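Local coordinates for R.Ecl18kI (Enterobacter cloacae, PDB 2GB7), which recognises the double-stranded DNA sequence 5'-CCNGG-3' as a type II restriction endonuclease, cutting before the first C and flipping nucleotides out of the helix, at residues F[128-133]-F[289-294]; F[174-179]-F[200-205]. The protein carries 1 engineered substitution. All coordinates share one frame; numbering follows the deposited sequence.

Contact 1 of 2, residues F[128-133]-F[289-294]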
loop_
_atom_site.group_PDB
_atom_site.type_symbol
_atom_site.label_atom_id
_atom_site.label_comp_id
_atom_site.label_asym_id
_atom_site.label_seq_id
_atom_site.Cartn_x
_atom_site.Cartn_y
_atom_site.Cartn_z
ATOM N N LEU F 128 -1.416 10.048 -18.018
ATOM C CA LEU F 128 -0.041 10.081 -18.584
ATOM C C LEU F 128 0.054 9.390 -19.952
ATOM O O LEU F 128 0.812 9.803 -20.824
ATOM C CB LEU F 128 0.942 9.434 -17.589
ATOM C CG LEU F 128 1.088 10.191 -16.255
ATOM C CD1 LEU F 128 1.977 9.341 -15.277
ATOM C CD2 LEU F 128 1.723 11.589 -16.546
ATOM N N GLU F 129 -0.765 8.351 -20.129
ATOM C CA GLU F 129 -0.847 7.654 -21.399
ATOM C C GLU F 129 -1.334 8.611 -22.478
ATOM O O GLU F 129 -0.698 8.754 -23.541
ATOM C CB GLU F 129 -1.859 6.536 -21.229
ATOM C CG GLU F 129 -2.054 5.690 -22.411
ATOM C CD GLU F 129 -2.993 4.537 -22.122
ATOM O OE1 GLU F 129 -3.303 4.283 -20.926
ATOM O OE2 GLU F 129 -3.398 3.886 -23.105
ATOM N N LEU F 130 -2.441 9.296 -22.209
ATOM C CA LEU F 130 -2.957 10.259 -23.185
ATOM C C LEU F 130 -2.014 11.435 -23.423
ATOM O O LEU F 130 -1.968 11.951 -24.516
ATOM C CB LEU F 130 -4.359 10.743 -22.785
ATOM C CG LEU F 130 -5.410 9.636 -22.882
ATOM C CD1 LEU F 130 -6.718 10.096 -22.261
ATOM C CD2 LEU F 130 -5.670 9.238 -24.329
ATOM N N LEU F 131 -1.246 11.814 -22.405
ATOM C CA LEU F 131 -0.201 12.829 -22.565
ATOM C C LEU F 131 0.824 12.406 -23.616
ATOM O O LEU F 131 1.156 13.169 -24.488
ATOM C CB LEU F 131 0.484 13.094 -21.216
ATOM C CG LEU F 131 1.724 13.988 -21.219
ATOM C CD1 LEU F 131 1.357 15.362 -21.746
ATOM C CD2 LEU F 131 2.263 14.090 -19.813
ATOM N N MET F 132 1.356 11.189 -23.488
ATOM C CA MET F 132 2.330 10.698 -24.477
ATOM C C MET F 132 1.707 10.590 -25.869
ATOM O O MET F 132 2.328 11.000 -26.855
ATOM C CB MET F 132 2.868 9.339 -24.014
ATOM C CG MET F 132 3.529 9.379 -22.651
ATOM S SD MET F 132 4.840 10.595 -22.491
ATOM C CE MET F 132 6.150 9.706 -23.305
ATOM N N MET F 133 0.451 10.120 -25.955
ATOM C CA MET F 133 -0.261 10.041 -27.258
ATOM C C MET F 133 -0.470 11.417 -27.866
ATOM O O MET F 133 -0.184 11.647 -29.053
ATOM C CB MET F 133 -1.593 9.330 -27.104
ATOM C CG MET F 133 -1.398 7.907 -26.652
ATOM S SD MET F 133 -2.946 7.049 -26.399
ATOM C CE MET F 133 -2.220 5.432 -26.029
ATOM N N PHE F 289 -12.419 3.944 -28.320
ATOM C CA PHE F 289 -11.833 5.247 -28.077
ATOM C C PHE F 289 -11.133 5.749 -29.339
ATOM O O PHE F 289 -9.938 5.498 -29.525
ATOM C CB PHE F 289 -10.888 5.142 -26.886
ATOM C CG PHE F 289 -11.585 4.668 -25.627
ATOM C CD1 PHE F 289 -12.433 5.519 -24.945
ATOM C CD2 PHE F 289 -11.430 3.365 -25.172
ATOM C CE1 PHE F 289 -13.118 5.104 -23.802
ATOM C CE2 PHE F 289 -12.103 2.933 -24.037
ATOM C CZ PHE F 289 -12.950 3.815 -23.344
ATOM N N PRO F 290 -11.895 6.426 -30.218
ATOM C CA PRO F 290 -11.458 6.889 -31.533
ATOM C C PRO F 290 -10.122 7.589 -31.475
ATOM O O PRO F 290 -9.260 7.357 -32.343
ATOM C CB PRO F 290 -12.562 7.881 -31.930
ATOM C CG PRO F 290 -13.764 7.325 -31.312
ATOM C CD PRO F 290 -13.310 6.777 -29.977
ATOM N N TYR F 291 -9.935 8.463 -30.494
ATOM C CA TYR F 291 -8.674 9.242 -30.462
ATOM C C TYR F 291 -7.474 8.322 -30.308
ATOM O O TYR F 291 -6.426 8.551 -30.901
ATOM C CB TYR F 291 -8.679 10.286 -29.345
ATOM C CG TYR F 291 -7.408 11.135 -29.240
ATOM C CD1 TYR F 291 -7.311 12.363 -29.906
ATOM C CD2 TYR F 291 -6.318 10.725 -28.457
ATOM C CE1 TYR F 291 -6.170 13.162 -29.778
ATOM C CE2 TYR F 291 -5.161 11.508 -28.355
ATOM C CZ TYR F 291 -5.109 12.730 -29.017
ATOM O OH TYR F 291 -3.983 13.506 -28.914
ATOM N N VAL F 292 -7.636 7.294 -29.485
ATOM C CA VAL F 292 -6.545 6.391 -29.205
ATOM C C VAL F 292 -6.321 5.440 -30.378
ATOM O O VAL F 292 -5.179 5.165 -30.770
ATOM C CB VAL F 292 -6.816 5.605 -27.913
ATOM C CG1 VAL F 292 -5.691 4.621 -27.664
ATOM C CG2 VAL F 292 -6.932 6.577 -26.728
ATOM N N VAL F 293 -7.416 4.941 -30.947
ATOM C CA VAL F 293 -7.324 4.122 -32.159
ATOM C C VAL F 293 -6.596 4.902 -33.255
ATOM O O VAL F 293 -5.721 4.361 -33.907
ATOM C CB VAL F 293 -8.717 3.614 -32.646
ATOM C CG1 VAL F 293 -8.602 2.894 -33.995
ATOM C CG2 VAL F 293 -9.317 2.697 -31.619
ATOM N N ASN F 294 -6.948 6.169 -33.447
ATOM C CA ASN F 294 -6.289 6.910 -34.495
ATOM C C ASN F 294 -4.794 7.081 -34.216
ATOM O O ASN F 294 -3.986 7.001 -35.138
ATOM C CB ASN F 294 -7.041 8.213 -34.747
ATOM C CG ASN F 294 -8.449 7.934 -35.276
ATOM O OD1 ASN F 294 -8.766 6.813 -35.682
ATOM N ND2 ASN F 294 -9.294 8.965 -35.269
#
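Met133 turns CG anti to its own carbonyl carbon (chi1 -62°), and its extended chain beyond CG, straight at chi2 and chi3, carries first the sulfur and then the terminal methyl to Val292, which holds CG1 anti to its backbone N (chi1 178°). Met133 SD lies 3.9 Å from Val292 CG1 and 4.0 Å from Val292 CG2, touching both branches of the fork, and Met133 CE also reaches CG1. The unbranched thioether suits this place because it can span the space between backbones whose nearest CA atoms, those of Met133 and Val292, are 7.5 Å apart. One turn earlier, Leu130 crosses Val292 at about a right angle, its CD2 3.8 Å from Val292 CG2. That valine methyl is thus shared by leucine and methionine. The Tyr291 ring comes in obliquely, CE2 4.4 Å from Met133 CB and CD2 4.4 Å from Leu130 CD2, a loose apolar contact; the ring's length lets it reach both residues, and Tyr291 OH approaches the backbone C of Met133. No hydrogen bond links the segments, and the short helical axes stay 11.1 Å apart at 50°, so the contact is made mostly by side chains. Phe289 is the N-cap residue of helix 290-302, which leans here on the end of helix 102-134. Helix 24-34 closes one flank, with Phe32 edge-to-face on Tyr291 and Val28 against Leu130, and Tyr52 of helix 49-77 also touches Leu130.

Contact 2 of 2, residues F[174-179]-F[200-205]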
loop_
_atom_site.group_PDB
_atom_site.type_symbol
_atom_site.label_atom_id
_atom_site.label_comp_id
_atom_site.label_asym_id
_atom_site.label_seq_id
_atom_site.Cartn_x
_atom_site.Cartn_y
_atom_site.Cartn_z
ATOM N N ARG F 174 18.560 0.193 -25.459
ATOM C CA ARG F 174 19.155 1.456 -25.873
ATOM C C ARG F 174 18.122 2.395 -26.538
ATOM O O ARG F 174 17.290 1.961 -27.346
ATOM C CB ARG F 174 20.323 1.169 -26.814
ATOM C CG ARG F 174 21.069 2.394 -27.309
ATOM C CD ARG F 174 22.411 1.973 -27.908
ATOM N NE ARG F 174 23.279 3.143 -28.102
ATOM C CZ ARG F 174 24.169 3.566 -27.199
ATOM N NH1 ARG F 174 24.329 2.930 -26.051
ATOM N NH2 ARG F 174 24.906 4.627 -27.452
ATOM N N ASN F 175 18.181 3.679 -26.173
ATOM C CA ASN F 175 17.309 4.718 -26.721
ATOM C C ASN F 175 15.838 4.517 -26.418
ATOM O O ASN F 175 14.997 5.060 -27.122
ATOM C CB ASN F 175 17.531 4.921 -28.229
ATOM C CG ASN F 175 18.907 5.504 -28.536
ATOM O OD1 ASN F 175 19.405 6.342 -27.790
ATOM N ND2 ASN F 175 19.534 5.061 -29.630
ATOM N N THR F 176 15.546 3.754 -25.355
ATOM C CA THR F 176 14.173 3.615 -24.889
ATOM C C THR F 176 13.921 4.454 -23.627
ATOM O O THR F 176 14.859 4.996 -22.975
ATOM C CB THR F 176 13.778 2.140 -24.621
ATOM O OG1 THR F 176 14.564 1.647 -23.533
ATOM C CG2 THR F 176 14.004 1.236 -25.876
ATOM N N MET F 177 12.647 4.567 -23.279
ATOM C CA MET F 177 12.297 5.258 -22.029
ATOM C C MET F 177 11.198 4.452 -21.369
ATOM O O MET F 177 10.275 3.994 -22.051
ATOM C CB MET F 177 11.801 6.692 -22.284
ATOM C CG MET F 177 11.339 7.331 -20.995
ATOM S SD MET F 177 10.841 9.049 -21.235
ATOM C CE MET F 177 12.335 9.628 -21.887
ATOM N N LEU F 178 11.315 4.244 -20.052
ATOM C CA LEU F 178 10.297 3.564 -19.275
ATOM C C LEU F 178 9.771 4.500 -18.228
ATOM O O LEU F 178 10.543 5.191 -17.570
ATOM C CB LEU F 178 10.880 2.347 -18.536
ATOM C CG LEU F 178 11.535 1.283 -19.425
ATOM C CD1 LEU F 178 12.065 0.179 -18.546
ATOM C CD2 LEU F 178 10.561 0.746 -20.447
ATOM N N ILE F 179 8.459 4.489 -18.083
ATOM C CA ILE F 179 7.773 5.347 -17.117
ATOM C C ILE F 179 6.872 4.541 -16.197
ATOM O O ILE F 179 6.035 3.761 -16.676
ATOM C CB ILE F 179 6.927 6.423 -17.829
ATOM C CG1 ILE F 179 7.796 7.230 -18.805
ATOM C CG2 ILE F 179 6.217 7.328 -16.791
ATOM C CD1 ILE F 179 6.978 8.055 -19.824
ATOM N N GLY F 200 17.202 -5.367 -14.809
ATOM C CA GLY F 200 18.375 -4.700 -15.449
ATOM C C GLY F 200 17.998 -3.417 -16.161
ATOM O O GLY F 200 18.713 -2.946 -17.051
ATOM N N ILE F 201 16.887 -2.829 -15.754
ATOM C CA ILE F 201 16.472 -1.553 -16.320
ATOM C C ILE F 201 17.597 -0.529 -16.156
ATOM O O ILE F 201 18.238 -0.444 -15.114
ATOM C CB ILE F 201 15.143 -1.113 -15.679
ATOM C CG1 ILE F 201 14.044 -1.931 -16.325
ATOM C CG2 ILE F 201 14.915 0.375 -15.887
ATOM C CD1 ILE F 201 12.758 -1.908 -15.517
ATOM N N ARG F 202 17.901 0.200 -17.238
ATOM C CA ARG F 202 18.969 1.185 -17.201
ATOM C C ARG F 202 18.580 2.382 -16.309
ATOM O O ARG F 202 19.331 2.807 -15.451
ATOM C CB ARG F 202 19.244 1.695 -18.617
ATOM C CG ARG F 202 20.403 2.686 -18.674
ATOM C CD ARG F 202 20.596 3.258 -20.093
ATOM N NE ARG F 202 19.386 3.969 -20.526
ATOM C CZ ARG F 202 18.466 3.486 -21.366
ATOM N NH1 ARG F 202 18.610 2.286 -21.923
ATOM N NH2 ARG F 202 17.394 4.222 -21.653
ATOM N N GLU F 203 17.367 2.872 -16.511
ATOM C CA GLU F 203 16.849 3.986 -15.745
ATOM C C GLU F 203 15.344 3.955 -15.877
ATOM O O GLU F 203 14.800 3.499 -16.886
ATOM C CB GLU F 203 17.382 5.311 -16.272
ATOM C CG GLU F 203 17.058 5.555 -17.729
ATOM C CD GLU F 203 17.904 6.664 -18.327
ATOM O OE1 GLU F 203 17.830 7.808 -17.781
ATOM O OE2 GLU F 203 18.619 6.397 -19.344
ATOM N N MET F 204 14.653 4.415 -14.850
ATOM C CA MET F 204 13.192 4.496 -14.907
ATOM C C MET F 204 12.758 5.858 -14.407
ATOM O O MET F 204 13.279 6.387 -13.409
ATOM C CB MET F 204 12.507 3.379 -14.086
ATOM C CG MET F 204 11.048 3.010 -14.547
ATOM S SD MET F 204 10.242 1.839 -13.485
ATOM C CE MET F 204 11.548 0.657 -13.176
ATOM N N TYR F 205 11.769 6.395 -15.081
ATOM C CA TYR F 205 11.182 7.661 -14.625
ATOM C C TYR F 205 9.992 7.279 -13.779
ATOM O O TYR F 205 9.176 6.460 -14.201
ATOM C CB TYR F 205 10.710 8.468 -15.820
ATOM C CG TYR F 205 11.904 8.967 -16.629
ATOM C CD1 TYR F 205 12.340 10.272 -16.491
ATOM C CD2 TYR F 205 12.604 8.094 -17.458
ATOM C CE1 TYR F 205 13.443 10.739 -17.205
ATOM C CE2 TYR F 205 13.720 8.515 -18.128
ATOM C CZ TYR F 205 14.124 9.850 -18.010
ATOM O OH TYR F 205 15.213 10.301 -18.726
HETATM O O HOH W 1 14.140 4.534 -19.292
#
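The Tyr205 ring carries Met177 SD over one face, 4.5 Å from the ring centroid and displaced toward the rim, a Met-aromatic contact, while Leu178 O lies at its edge, in plane. Met177 CG, placed anti to the backbone N (chi1 175°), packs 3.8 Å from Tyr205 CD2; the chain bends at chi3 and crosses the ring at about a right angle, and a polarisable sulfur suits an aromatic face. The Arg202 guanidinium takes Thr176 O and Glu203 OE2 at its edge, in plane: NE donates to OE2 at 2.8 Å in a salt bridge, and NH2 makes weak hydrogen bonds to Thr176 O and the same OE2. Arginine's N-H groups fan outward, and NH1 also binds Lys173 O.

Backbone pairing is parallel, Ile179 with Tyr205, and Tyr205 N donates to Leu178 O at 3.0 Å, nearly straight at 174°. Just before this pair, a water accepts from Leu178 N and donates to Glu203 O. Leu178 CD1 packs against Ile201 CG1 at 3.6 Å, branched aliphatics fitting a buried place. These neighbouring strands belong to a beta-alpha-beta unit crossing over through helix 191-199, which touches Ile201 and Met204, while helix 248-259 packs on Met177 and Tyr205.

How the contacts relate
Contact 1 and contact 2 lie about 21 Å apart, centre to centre. Contact 1 joins two helices, of which helix 102-134 packs against the mixed sheet that holds contact 2: Met132 CE of that helix lies 3.9 Å from Ile179 CD1 of strand 177-181. Helix 248-259 is a second shared neighbour, touching Leu131 and Met132 as well as Met177 and Tyr205. Along the chain, 128-133 comes first, then both segments of contact 2, and finally 289-294. Helix 102-134 thus joins the C-terminal helix 290-302 to the sheet of the nuclease fold, an EcoRII C-terminal type fold of the PDDEXK clan, to which 128-133 and both strands belong.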